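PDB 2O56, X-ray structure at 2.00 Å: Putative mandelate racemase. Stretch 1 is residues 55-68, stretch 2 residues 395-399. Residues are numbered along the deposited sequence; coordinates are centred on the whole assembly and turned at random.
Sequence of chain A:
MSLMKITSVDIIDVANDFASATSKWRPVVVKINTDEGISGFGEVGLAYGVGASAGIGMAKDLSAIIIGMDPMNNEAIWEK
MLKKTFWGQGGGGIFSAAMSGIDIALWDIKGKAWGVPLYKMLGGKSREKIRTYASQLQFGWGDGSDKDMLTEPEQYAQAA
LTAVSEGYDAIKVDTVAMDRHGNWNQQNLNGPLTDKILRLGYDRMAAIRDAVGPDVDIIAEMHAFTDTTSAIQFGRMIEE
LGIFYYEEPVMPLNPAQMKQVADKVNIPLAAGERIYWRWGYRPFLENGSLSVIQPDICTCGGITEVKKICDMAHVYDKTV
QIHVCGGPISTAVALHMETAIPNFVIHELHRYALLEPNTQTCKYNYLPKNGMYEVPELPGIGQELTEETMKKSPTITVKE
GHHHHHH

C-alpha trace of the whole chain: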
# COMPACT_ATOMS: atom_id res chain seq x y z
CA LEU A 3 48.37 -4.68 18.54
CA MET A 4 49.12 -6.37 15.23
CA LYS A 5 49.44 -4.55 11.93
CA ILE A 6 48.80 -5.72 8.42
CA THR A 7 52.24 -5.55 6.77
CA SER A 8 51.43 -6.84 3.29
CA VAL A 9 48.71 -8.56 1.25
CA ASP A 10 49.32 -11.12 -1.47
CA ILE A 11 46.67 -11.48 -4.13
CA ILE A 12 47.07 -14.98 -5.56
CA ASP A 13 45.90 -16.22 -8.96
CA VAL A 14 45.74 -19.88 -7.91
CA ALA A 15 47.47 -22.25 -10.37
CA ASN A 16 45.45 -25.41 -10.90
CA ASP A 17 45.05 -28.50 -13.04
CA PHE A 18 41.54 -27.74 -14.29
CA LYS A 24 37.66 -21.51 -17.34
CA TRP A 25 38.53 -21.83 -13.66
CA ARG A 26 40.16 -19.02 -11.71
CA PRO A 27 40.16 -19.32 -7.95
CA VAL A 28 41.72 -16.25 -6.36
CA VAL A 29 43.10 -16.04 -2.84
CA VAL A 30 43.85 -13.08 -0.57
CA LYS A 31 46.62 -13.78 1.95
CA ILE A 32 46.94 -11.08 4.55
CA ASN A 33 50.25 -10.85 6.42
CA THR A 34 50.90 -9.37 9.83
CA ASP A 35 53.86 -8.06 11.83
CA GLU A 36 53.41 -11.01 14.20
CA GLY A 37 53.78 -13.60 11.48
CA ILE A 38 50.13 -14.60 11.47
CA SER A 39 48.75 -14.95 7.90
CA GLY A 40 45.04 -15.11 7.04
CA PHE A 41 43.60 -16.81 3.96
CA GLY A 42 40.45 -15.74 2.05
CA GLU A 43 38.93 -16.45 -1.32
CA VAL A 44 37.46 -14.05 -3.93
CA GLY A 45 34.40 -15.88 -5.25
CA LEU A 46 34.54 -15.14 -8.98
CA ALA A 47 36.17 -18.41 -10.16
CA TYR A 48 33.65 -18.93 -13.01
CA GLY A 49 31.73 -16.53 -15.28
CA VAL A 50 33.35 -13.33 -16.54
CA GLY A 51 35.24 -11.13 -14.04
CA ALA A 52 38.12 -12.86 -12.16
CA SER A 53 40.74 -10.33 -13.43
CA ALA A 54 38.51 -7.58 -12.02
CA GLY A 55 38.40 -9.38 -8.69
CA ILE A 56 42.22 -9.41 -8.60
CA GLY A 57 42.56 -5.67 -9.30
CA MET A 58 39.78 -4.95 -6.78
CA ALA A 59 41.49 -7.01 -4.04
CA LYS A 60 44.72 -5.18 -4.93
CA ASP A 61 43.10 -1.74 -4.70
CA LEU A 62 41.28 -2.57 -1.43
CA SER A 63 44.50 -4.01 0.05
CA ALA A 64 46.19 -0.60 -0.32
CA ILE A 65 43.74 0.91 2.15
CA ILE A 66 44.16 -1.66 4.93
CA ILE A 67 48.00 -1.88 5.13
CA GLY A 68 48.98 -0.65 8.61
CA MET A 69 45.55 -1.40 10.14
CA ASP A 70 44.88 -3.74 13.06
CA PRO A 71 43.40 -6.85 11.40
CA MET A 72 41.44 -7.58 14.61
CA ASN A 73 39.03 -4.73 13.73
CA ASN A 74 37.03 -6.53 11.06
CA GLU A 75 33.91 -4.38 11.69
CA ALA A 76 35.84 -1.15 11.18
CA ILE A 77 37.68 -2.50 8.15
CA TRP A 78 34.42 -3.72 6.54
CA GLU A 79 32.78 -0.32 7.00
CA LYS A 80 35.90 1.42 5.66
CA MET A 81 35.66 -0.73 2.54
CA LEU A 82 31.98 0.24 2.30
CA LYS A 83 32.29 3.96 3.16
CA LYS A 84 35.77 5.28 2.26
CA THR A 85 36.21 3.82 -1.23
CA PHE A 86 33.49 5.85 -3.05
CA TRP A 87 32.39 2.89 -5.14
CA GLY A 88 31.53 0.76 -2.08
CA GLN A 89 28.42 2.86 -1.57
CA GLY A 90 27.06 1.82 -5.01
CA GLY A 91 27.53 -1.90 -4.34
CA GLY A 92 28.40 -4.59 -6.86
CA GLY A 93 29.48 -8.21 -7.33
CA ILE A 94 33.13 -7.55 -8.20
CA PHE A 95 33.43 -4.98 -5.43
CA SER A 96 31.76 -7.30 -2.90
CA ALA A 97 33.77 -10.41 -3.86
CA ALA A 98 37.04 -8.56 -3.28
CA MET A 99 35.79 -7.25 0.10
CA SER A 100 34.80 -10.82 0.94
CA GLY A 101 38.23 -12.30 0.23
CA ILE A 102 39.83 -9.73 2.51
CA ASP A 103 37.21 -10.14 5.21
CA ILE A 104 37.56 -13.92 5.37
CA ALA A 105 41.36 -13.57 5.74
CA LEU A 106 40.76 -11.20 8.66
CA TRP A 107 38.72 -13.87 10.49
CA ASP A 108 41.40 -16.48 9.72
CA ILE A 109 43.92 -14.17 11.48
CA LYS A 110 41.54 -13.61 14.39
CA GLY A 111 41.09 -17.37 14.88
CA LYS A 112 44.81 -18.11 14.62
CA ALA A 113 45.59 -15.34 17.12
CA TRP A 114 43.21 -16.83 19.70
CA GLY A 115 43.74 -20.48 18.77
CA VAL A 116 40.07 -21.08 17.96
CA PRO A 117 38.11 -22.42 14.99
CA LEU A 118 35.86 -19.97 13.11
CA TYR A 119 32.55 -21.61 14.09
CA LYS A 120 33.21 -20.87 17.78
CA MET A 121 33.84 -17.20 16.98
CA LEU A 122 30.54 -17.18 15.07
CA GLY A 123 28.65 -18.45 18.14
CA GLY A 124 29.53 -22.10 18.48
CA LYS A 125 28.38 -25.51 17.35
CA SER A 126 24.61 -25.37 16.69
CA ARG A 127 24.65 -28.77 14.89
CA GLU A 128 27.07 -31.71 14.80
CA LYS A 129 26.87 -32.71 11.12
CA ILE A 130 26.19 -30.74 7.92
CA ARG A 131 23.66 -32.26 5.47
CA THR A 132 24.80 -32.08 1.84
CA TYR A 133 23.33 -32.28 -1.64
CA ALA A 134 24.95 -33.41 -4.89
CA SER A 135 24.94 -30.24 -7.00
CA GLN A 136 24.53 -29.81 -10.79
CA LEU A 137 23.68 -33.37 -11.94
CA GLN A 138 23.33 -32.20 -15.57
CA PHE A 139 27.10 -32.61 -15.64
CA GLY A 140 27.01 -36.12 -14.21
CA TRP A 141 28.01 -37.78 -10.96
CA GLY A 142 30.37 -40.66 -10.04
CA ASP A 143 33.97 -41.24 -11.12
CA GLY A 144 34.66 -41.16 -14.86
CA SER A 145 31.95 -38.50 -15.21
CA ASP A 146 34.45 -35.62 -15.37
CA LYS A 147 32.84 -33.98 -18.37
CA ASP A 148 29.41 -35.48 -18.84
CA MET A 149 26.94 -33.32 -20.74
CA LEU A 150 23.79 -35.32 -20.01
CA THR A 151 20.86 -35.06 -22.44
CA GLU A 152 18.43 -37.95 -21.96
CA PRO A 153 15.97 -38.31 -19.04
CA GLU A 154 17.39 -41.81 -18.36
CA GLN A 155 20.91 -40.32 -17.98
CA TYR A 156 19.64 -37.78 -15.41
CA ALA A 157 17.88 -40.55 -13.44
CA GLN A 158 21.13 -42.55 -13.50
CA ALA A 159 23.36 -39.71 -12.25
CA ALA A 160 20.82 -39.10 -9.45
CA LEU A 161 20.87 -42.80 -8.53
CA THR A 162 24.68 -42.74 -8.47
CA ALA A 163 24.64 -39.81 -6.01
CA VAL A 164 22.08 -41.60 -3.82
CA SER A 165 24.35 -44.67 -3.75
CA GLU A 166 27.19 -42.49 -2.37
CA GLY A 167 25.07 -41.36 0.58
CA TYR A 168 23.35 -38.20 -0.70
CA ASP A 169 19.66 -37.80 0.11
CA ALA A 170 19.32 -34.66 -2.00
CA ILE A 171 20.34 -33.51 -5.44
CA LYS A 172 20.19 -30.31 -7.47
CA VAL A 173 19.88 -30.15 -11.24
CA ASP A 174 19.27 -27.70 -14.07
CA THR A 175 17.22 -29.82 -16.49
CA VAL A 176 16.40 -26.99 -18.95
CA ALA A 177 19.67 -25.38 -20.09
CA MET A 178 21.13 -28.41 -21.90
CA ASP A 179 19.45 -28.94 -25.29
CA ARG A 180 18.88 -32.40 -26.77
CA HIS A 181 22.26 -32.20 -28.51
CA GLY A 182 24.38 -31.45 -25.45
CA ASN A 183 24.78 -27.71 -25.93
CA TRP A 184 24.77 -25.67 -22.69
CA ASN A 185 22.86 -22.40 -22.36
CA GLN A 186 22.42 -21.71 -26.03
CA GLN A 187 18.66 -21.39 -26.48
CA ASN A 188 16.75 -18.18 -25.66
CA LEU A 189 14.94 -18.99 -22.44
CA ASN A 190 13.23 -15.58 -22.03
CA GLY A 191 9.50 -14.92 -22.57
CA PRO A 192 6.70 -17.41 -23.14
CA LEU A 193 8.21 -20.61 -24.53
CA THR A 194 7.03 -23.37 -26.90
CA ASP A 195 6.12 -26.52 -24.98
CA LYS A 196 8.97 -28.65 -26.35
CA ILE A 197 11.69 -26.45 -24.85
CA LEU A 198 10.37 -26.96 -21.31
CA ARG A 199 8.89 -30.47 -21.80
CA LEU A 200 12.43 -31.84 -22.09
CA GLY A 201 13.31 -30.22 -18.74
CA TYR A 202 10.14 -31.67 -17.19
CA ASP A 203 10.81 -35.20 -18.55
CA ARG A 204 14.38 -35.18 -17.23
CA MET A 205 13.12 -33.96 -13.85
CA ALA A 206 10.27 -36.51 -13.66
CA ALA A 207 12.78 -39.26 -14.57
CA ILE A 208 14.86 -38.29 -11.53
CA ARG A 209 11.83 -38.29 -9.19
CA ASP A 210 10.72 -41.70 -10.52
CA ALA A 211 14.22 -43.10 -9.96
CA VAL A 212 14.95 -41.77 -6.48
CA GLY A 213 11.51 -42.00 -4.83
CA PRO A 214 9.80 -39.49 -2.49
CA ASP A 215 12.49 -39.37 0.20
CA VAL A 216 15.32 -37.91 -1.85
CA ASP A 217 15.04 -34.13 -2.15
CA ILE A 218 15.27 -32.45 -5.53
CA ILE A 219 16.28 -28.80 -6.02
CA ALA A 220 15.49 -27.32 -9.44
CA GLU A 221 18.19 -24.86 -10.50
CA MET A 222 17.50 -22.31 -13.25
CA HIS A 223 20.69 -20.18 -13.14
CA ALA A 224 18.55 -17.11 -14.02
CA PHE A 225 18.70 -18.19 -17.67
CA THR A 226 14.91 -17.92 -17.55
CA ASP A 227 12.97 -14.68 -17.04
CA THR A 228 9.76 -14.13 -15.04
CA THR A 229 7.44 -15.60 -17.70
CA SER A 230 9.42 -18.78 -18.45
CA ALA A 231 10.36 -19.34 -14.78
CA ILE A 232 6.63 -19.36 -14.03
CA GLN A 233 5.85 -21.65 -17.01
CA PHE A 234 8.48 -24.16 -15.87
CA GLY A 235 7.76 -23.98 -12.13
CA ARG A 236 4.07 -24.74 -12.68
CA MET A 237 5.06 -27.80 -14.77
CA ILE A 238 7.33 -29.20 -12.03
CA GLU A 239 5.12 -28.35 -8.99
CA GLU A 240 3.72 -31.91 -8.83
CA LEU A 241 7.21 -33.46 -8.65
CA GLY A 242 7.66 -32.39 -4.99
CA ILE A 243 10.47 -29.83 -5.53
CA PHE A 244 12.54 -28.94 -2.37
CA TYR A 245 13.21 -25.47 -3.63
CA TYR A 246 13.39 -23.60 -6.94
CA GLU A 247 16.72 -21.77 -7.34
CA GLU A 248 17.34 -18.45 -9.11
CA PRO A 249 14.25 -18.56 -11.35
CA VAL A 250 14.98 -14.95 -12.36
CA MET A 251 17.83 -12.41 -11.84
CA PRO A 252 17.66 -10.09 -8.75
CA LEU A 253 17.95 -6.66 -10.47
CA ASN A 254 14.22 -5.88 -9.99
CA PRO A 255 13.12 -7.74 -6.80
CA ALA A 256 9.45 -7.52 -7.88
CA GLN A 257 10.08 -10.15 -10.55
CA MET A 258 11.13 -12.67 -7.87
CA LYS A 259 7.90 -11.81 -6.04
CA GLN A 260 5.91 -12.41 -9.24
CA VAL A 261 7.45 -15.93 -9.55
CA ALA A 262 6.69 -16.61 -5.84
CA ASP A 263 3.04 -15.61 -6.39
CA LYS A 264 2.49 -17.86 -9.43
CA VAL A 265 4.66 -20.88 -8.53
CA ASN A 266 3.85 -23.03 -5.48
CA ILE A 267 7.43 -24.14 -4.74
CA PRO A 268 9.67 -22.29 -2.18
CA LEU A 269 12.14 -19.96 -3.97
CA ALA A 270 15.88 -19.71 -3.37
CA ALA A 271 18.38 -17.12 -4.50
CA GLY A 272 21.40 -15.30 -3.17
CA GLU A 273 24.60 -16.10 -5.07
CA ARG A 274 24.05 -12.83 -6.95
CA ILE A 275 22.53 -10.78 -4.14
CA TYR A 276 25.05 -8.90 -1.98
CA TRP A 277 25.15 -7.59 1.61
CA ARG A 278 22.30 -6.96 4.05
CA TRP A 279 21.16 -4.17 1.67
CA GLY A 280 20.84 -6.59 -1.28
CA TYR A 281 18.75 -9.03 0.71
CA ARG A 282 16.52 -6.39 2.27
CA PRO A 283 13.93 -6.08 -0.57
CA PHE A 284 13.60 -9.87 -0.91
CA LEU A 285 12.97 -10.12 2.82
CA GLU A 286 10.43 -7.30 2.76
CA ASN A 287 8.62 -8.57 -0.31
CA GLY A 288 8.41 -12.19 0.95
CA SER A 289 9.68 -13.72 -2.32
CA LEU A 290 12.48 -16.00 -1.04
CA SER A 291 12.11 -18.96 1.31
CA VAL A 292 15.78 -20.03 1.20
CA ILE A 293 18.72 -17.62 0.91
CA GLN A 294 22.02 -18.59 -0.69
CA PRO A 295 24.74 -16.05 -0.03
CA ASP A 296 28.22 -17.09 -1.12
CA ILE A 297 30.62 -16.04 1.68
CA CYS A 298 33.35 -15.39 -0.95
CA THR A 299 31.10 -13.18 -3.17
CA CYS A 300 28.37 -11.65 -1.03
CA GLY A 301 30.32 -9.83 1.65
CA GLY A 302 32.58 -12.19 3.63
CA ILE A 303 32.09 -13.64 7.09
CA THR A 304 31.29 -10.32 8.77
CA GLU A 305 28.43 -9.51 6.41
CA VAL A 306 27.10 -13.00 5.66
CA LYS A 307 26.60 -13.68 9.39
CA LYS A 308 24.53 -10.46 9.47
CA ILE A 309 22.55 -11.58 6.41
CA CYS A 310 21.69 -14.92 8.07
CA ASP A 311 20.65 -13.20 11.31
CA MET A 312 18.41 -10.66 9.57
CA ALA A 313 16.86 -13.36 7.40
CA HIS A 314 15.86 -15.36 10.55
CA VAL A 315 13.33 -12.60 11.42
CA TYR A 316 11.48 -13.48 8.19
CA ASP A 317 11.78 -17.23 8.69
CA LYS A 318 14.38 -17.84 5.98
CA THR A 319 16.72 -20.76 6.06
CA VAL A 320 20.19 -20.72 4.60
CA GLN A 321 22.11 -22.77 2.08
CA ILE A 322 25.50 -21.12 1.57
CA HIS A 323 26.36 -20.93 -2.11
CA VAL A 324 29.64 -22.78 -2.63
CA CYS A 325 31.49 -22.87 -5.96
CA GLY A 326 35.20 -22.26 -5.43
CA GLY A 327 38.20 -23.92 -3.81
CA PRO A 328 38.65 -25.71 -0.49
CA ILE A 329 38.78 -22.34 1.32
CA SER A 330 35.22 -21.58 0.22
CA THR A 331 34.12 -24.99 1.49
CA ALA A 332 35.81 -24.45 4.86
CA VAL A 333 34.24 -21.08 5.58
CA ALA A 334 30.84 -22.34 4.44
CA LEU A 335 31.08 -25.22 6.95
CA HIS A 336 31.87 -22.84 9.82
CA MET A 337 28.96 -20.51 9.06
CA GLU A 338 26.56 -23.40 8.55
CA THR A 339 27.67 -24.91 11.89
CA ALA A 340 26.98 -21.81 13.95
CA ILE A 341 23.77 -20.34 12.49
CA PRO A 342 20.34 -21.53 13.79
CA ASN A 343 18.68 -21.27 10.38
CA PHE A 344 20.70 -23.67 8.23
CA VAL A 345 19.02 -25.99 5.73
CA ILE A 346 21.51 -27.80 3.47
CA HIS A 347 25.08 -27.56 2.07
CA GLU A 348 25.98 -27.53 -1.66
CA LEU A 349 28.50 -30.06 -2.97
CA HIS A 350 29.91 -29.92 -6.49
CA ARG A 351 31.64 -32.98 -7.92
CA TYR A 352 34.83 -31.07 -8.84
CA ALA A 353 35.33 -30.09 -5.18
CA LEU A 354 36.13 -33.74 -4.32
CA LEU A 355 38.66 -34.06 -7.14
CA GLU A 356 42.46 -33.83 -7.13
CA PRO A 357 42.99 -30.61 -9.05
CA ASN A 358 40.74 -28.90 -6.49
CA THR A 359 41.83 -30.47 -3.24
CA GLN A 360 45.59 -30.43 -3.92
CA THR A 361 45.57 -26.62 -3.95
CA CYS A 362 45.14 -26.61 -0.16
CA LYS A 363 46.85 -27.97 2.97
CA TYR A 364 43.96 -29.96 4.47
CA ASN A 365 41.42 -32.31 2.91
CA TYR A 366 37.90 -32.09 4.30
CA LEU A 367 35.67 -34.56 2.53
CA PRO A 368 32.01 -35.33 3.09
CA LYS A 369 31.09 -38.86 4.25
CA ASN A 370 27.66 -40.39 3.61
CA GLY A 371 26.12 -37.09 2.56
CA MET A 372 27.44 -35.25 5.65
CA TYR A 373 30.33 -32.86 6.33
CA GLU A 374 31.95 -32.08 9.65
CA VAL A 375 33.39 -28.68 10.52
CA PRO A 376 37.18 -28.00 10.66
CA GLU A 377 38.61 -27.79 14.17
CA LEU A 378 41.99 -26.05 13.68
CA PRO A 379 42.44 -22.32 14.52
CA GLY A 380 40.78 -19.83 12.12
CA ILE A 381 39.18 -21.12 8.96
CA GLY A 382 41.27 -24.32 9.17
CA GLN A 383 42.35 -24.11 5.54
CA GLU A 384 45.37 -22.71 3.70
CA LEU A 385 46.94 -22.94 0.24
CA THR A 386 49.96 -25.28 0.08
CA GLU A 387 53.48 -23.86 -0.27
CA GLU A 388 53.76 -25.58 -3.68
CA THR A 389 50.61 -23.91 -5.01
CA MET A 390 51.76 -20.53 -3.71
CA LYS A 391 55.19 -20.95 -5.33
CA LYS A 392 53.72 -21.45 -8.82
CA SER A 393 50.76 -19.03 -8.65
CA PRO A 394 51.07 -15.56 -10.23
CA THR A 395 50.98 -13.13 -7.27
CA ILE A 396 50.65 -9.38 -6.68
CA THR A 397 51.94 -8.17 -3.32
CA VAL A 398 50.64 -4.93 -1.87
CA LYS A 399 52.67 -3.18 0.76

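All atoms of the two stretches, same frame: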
# COMPACT_ATOMS: atom_id res chain seq x y z
N GLY A 55 38.30 -9.01 -10.09
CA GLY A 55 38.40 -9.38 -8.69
C GLY A 55 39.80 -9.21 -8.14
O GLY A 55 39.96 -8.75 -7.00
N ILE A 56 40.81 -9.58 -8.94
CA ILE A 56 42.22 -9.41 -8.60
C ILE A 56 42.61 -7.94 -8.41
O ILE A 56 43.20 -7.57 -7.39
CB ILE A 56 43.16 -10.07 -9.68
CG1 ILE A 56 43.10 -11.58 -9.55
CG2 ILE A 56 44.61 -9.64 -9.49
CD1 ILE A 56 43.46 -12.29 -10.84
N GLY A 57 42.26 -7.09 -9.38
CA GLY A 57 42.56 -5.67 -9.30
C GLY A 57 41.82 -4.99 -8.16
O GLY A 57 42.32 -4.01 -7.56
N MET A 58 40.61 -5.49 -7.86
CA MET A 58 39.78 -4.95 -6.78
C MET A 58 40.39 -5.28 -5.42
O MET A 58 40.56 -4.39 -4.58
CB MET A 58 38.34 -5.49 -6.86
CG MET A 58 37.30 -4.69 -6.03
SD MET A 58 37.00 -3.00 -6.58
CE MET A 58 37.85 -2.04 -5.32
N ALA A 59 40.73 -6.56 -5.22
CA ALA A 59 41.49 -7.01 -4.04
C ALA A 59 42.77 -6.25 -3.84
O ALA A 59 43.09 -5.86 -2.73
CB ALA A 59 41.79 -8.52 -4.13
N LYS A 60 43.51 -6.03 -4.93
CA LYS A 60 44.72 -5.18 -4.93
C LYS A 60 44.43 -3.77 -4.47
O LYS A 60 45.11 -3.25 -3.59
CB LYS A 60 45.35 -5.17 -6.34
CG LYS A 60 46.73 -4.60 -6.45
CD LYS A 60 47.10 -4.36 -7.90
CE LYS A 60 47.11 -2.89 -8.25
NZ LYS A 60 47.14 -2.72 -9.73
N ASP A 61 43.44 -3.13 -5.08
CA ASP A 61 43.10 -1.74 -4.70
C ASP A 61 42.60 -1.59 -3.26
O ASP A 61 42.99 -0.63 -2.57
CB ASP A 61 42.07 -1.14 -5.67
CG ASP A 61 42.66 -0.77 -7.02
OD1 ASP A 61 43.92 -0.74 -7.17
OD2 ASP A 61 41.86 -0.52 -7.94
N LEU A 62 41.75 -2.52 -2.83
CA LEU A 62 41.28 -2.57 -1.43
C LEU A 62 42.42 -2.83 -0.43
O LEU A 62 42.50 -2.20 0.62
CB LEU A 62 40.13 -3.59 -1.27
CG LEU A 62 38.78 -3.20 -1.90
CD1 LEU A 62 37.76 -4.34 -1.95
CD2 LEU A 62 38.20 -2.01 -1.20
N SER A 63 43.35 -3.71 -0.80
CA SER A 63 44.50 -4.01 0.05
C SER A 63 45.33 -2.78 0.41
O SER A 63 45.76 -2.65 1.55
CB SER A 63 45.36 -5.09 -0.58
OG SER A 63 44.61 -6.30 -0.67
N ALA A 64 45.50 -1.87 -0.55
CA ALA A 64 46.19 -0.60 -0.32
C ALA A 64 45.65 0.17 0.86
O ALA A 64 46.41 0.86 1.54
CB ALA A 64 46.17 0.27 -1.57
N ILE A 65 44.35 0.07 1.12
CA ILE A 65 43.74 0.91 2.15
C ILE A 65 43.76 0.31 3.55
O ILE A 65 43.49 1.01 4.53
CB ILE A 65 42.34 1.48 1.75
CG1 ILE A 65 41.25 0.43 1.87
CG2 ILE A 65 42.37 2.06 0.34
CD1 ILE A 65 39.85 1.02 2.02
N ILE A 66 44.10 -0.98 3.64
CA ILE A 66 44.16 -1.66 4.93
C ILE A 66 45.58 -1.95 5.49
O ILE A 66 45.73 -2.39 6.62
CB ILE A 66 43.33 -2.96 4.90
CG1 ILE A 66 44.08 -4.05 4.14
CG2 ILE A 66 41.93 -2.67 4.32
CD1 ILE A 66 43.37 -5.36 4.08
N ILE A 67 46.61 -1.71 4.69
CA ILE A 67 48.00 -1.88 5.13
C ILE A 67 48.17 -0.97 6.34
O ILE A 67 47.75 0.18 6.29
CB ILE A 67 49.00 -1.45 4.02
CG1 ILE A 67 48.75 -2.22 2.72
CG2 ILE A 67 50.43 -1.61 4.49
CD1 ILE A 67 48.93 -3.72 2.85
N GLY A 68 48.75 -1.48 7.43
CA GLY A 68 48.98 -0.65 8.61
C GLY A 68 47.85 -0.73 9.62
O GLY A 68 48.01 -0.29 10.75
N THR A 395 51.29 -13.79 -8.54
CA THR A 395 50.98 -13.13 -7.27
C THR A 395 51.33 -11.63 -7.32
O THR A 395 52.42 -11.25 -7.75
CB THR A 395 51.70 -13.81 -6.08
OG1 THR A 395 51.31 -15.19 -6.01
CG2 THR A 395 51.33 -13.15 -4.77
N ILE A 396 50.39 -10.79 -6.88
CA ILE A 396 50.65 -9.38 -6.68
C ILE A 396 50.75 -9.17 -5.17
O ILE A 396 49.90 -9.64 -4.42
CB ILE A 396 49.50 -8.50 -7.25
CG1 ILE A 396 49.29 -8.79 -8.74
CG2 ILE A 396 49.76 -7.00 -7.01
CD1 ILE A 396 47.99 -8.20 -9.32
N THR A 397 51.78 -8.46 -4.73
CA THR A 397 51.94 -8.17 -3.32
C THR A 397 51.76 -6.69 -3.10
O THR A 397 52.43 -5.87 -3.74
CB THR A 397 53.33 -8.66 -2.82
OG1 THR A 397 53.40 -10.08 -2.93
CG2 THR A 397 53.59 -8.27 -1.35
N VAL A 398 50.84 -6.33 -2.21
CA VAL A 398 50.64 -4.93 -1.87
C VAL A 398 51.34 -4.68 -0.56
O VAL A 398 51.17 -5.45 0.37
CB VAL A 398 49.12 -4.54 -1.74
CG1 VAL A 398 48.97 -3.02 -1.36
CG2 VAL A 398 48.39 -4.84 -3.04
N LYS A 399 52.12 -3.61 -0.49
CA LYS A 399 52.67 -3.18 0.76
C LYS A 399 52.99 -1.70 0.72
O LYS A 399 53.30 -1.09 1.74
CB LYS A 399 53.92 -4.01 1.11
CG LYS A 399 55.08 -3.85 0.14
CD LYS A 399 55.68 -5.19 -0.24
CE LYS A 399 56.52 -5.75 0.89
NZ LYS A 399 57.57 -6.67 0.39

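A helix and a short strand lie side by side here; the residues that touch are at least 331 apart in sequence. The helix enters stretch 1 already formed and runs through most of it. The strand covers residues 395 to 398. The two run in nearly the same direction, with 19° between their axes and a closest approach of 8.7 Å. That spacing leaves room for one layer of side chains between the backbones. The backbones draw nearest toward the C-terminal end, where the CA atoms of Ala 64 and Val 398 are 6.4 Å apart.

No hydrogen bond crosses between the stretches. The contact is made by shape and by apolar surface, and it buries 324 Å² in total.

The strand alternates. Ile 396 and Val 398 point toward the helix, while Thr 397 between them points away. Two bumps therefore face the helix, with one residue between them. The helix meets them with residues spaced along one side: Ile 56, Lys 60, Ser 63, Ala 64 and, just beyond, Ile 67.

Val 398 is the main bump, and it has the largest covered area of any residue in the contact. Its two methyls sit in a hollow lined by Lys 60, Ser 63, Ala 64 and Ile 67. CG2 of Val 398 lies 3.7 Å from the backbone O of Lys 60, 3.8 Å from CG of Lys 60 and 3.9 Å from CB of Ser 63. CG1 of Val 398 lies 3.7 Å from the backbone N of Ala 64 and 4.3 Å from CB of Ala 64. The small side chains of Ser 63 and Ala 64 leave the helix backbone open here, so the valine can come down onto it. The Lys 60 O it touches also accepts a weak hydrogen bond from Ala 64 N, at 3.4 Å.

Ser 63 points toward the strand, but its hydroxyl is used within the helix. Ser 63 OG donates to the backbone O of Ala 59 at 2.6 Å. Its CB is left as the atom closest to the valine.

Ile 67 closes the far end of the hollow. It follows the helical run and points toward the strand. CG1 of Ile 67 is 4.2 Å from CG1 of Val 398, and CD1 of Ile 67 is 3.8 Å from the backbone O of Val 398. CG2 of Ile 67 is 4.0 Å from the backbone O of Lys 399. The CA-to-CB bond of Lys 399 points away.

Ile 396 is the second bump, nearer the start of the helix. It fits between Ile 56 and Lys 60, which are one helical turn apart. CD1 of Ile 396 packs 3.7 Å from CG2 of Ile 56, a plain apolar contact. CG2 of Ile 396 lies 3.9 Å from CD of Lys 60. The lysine thus offers its aliphatic chain to both strand residues, while NZ is hydrogen-bonded elsewhere in the structure.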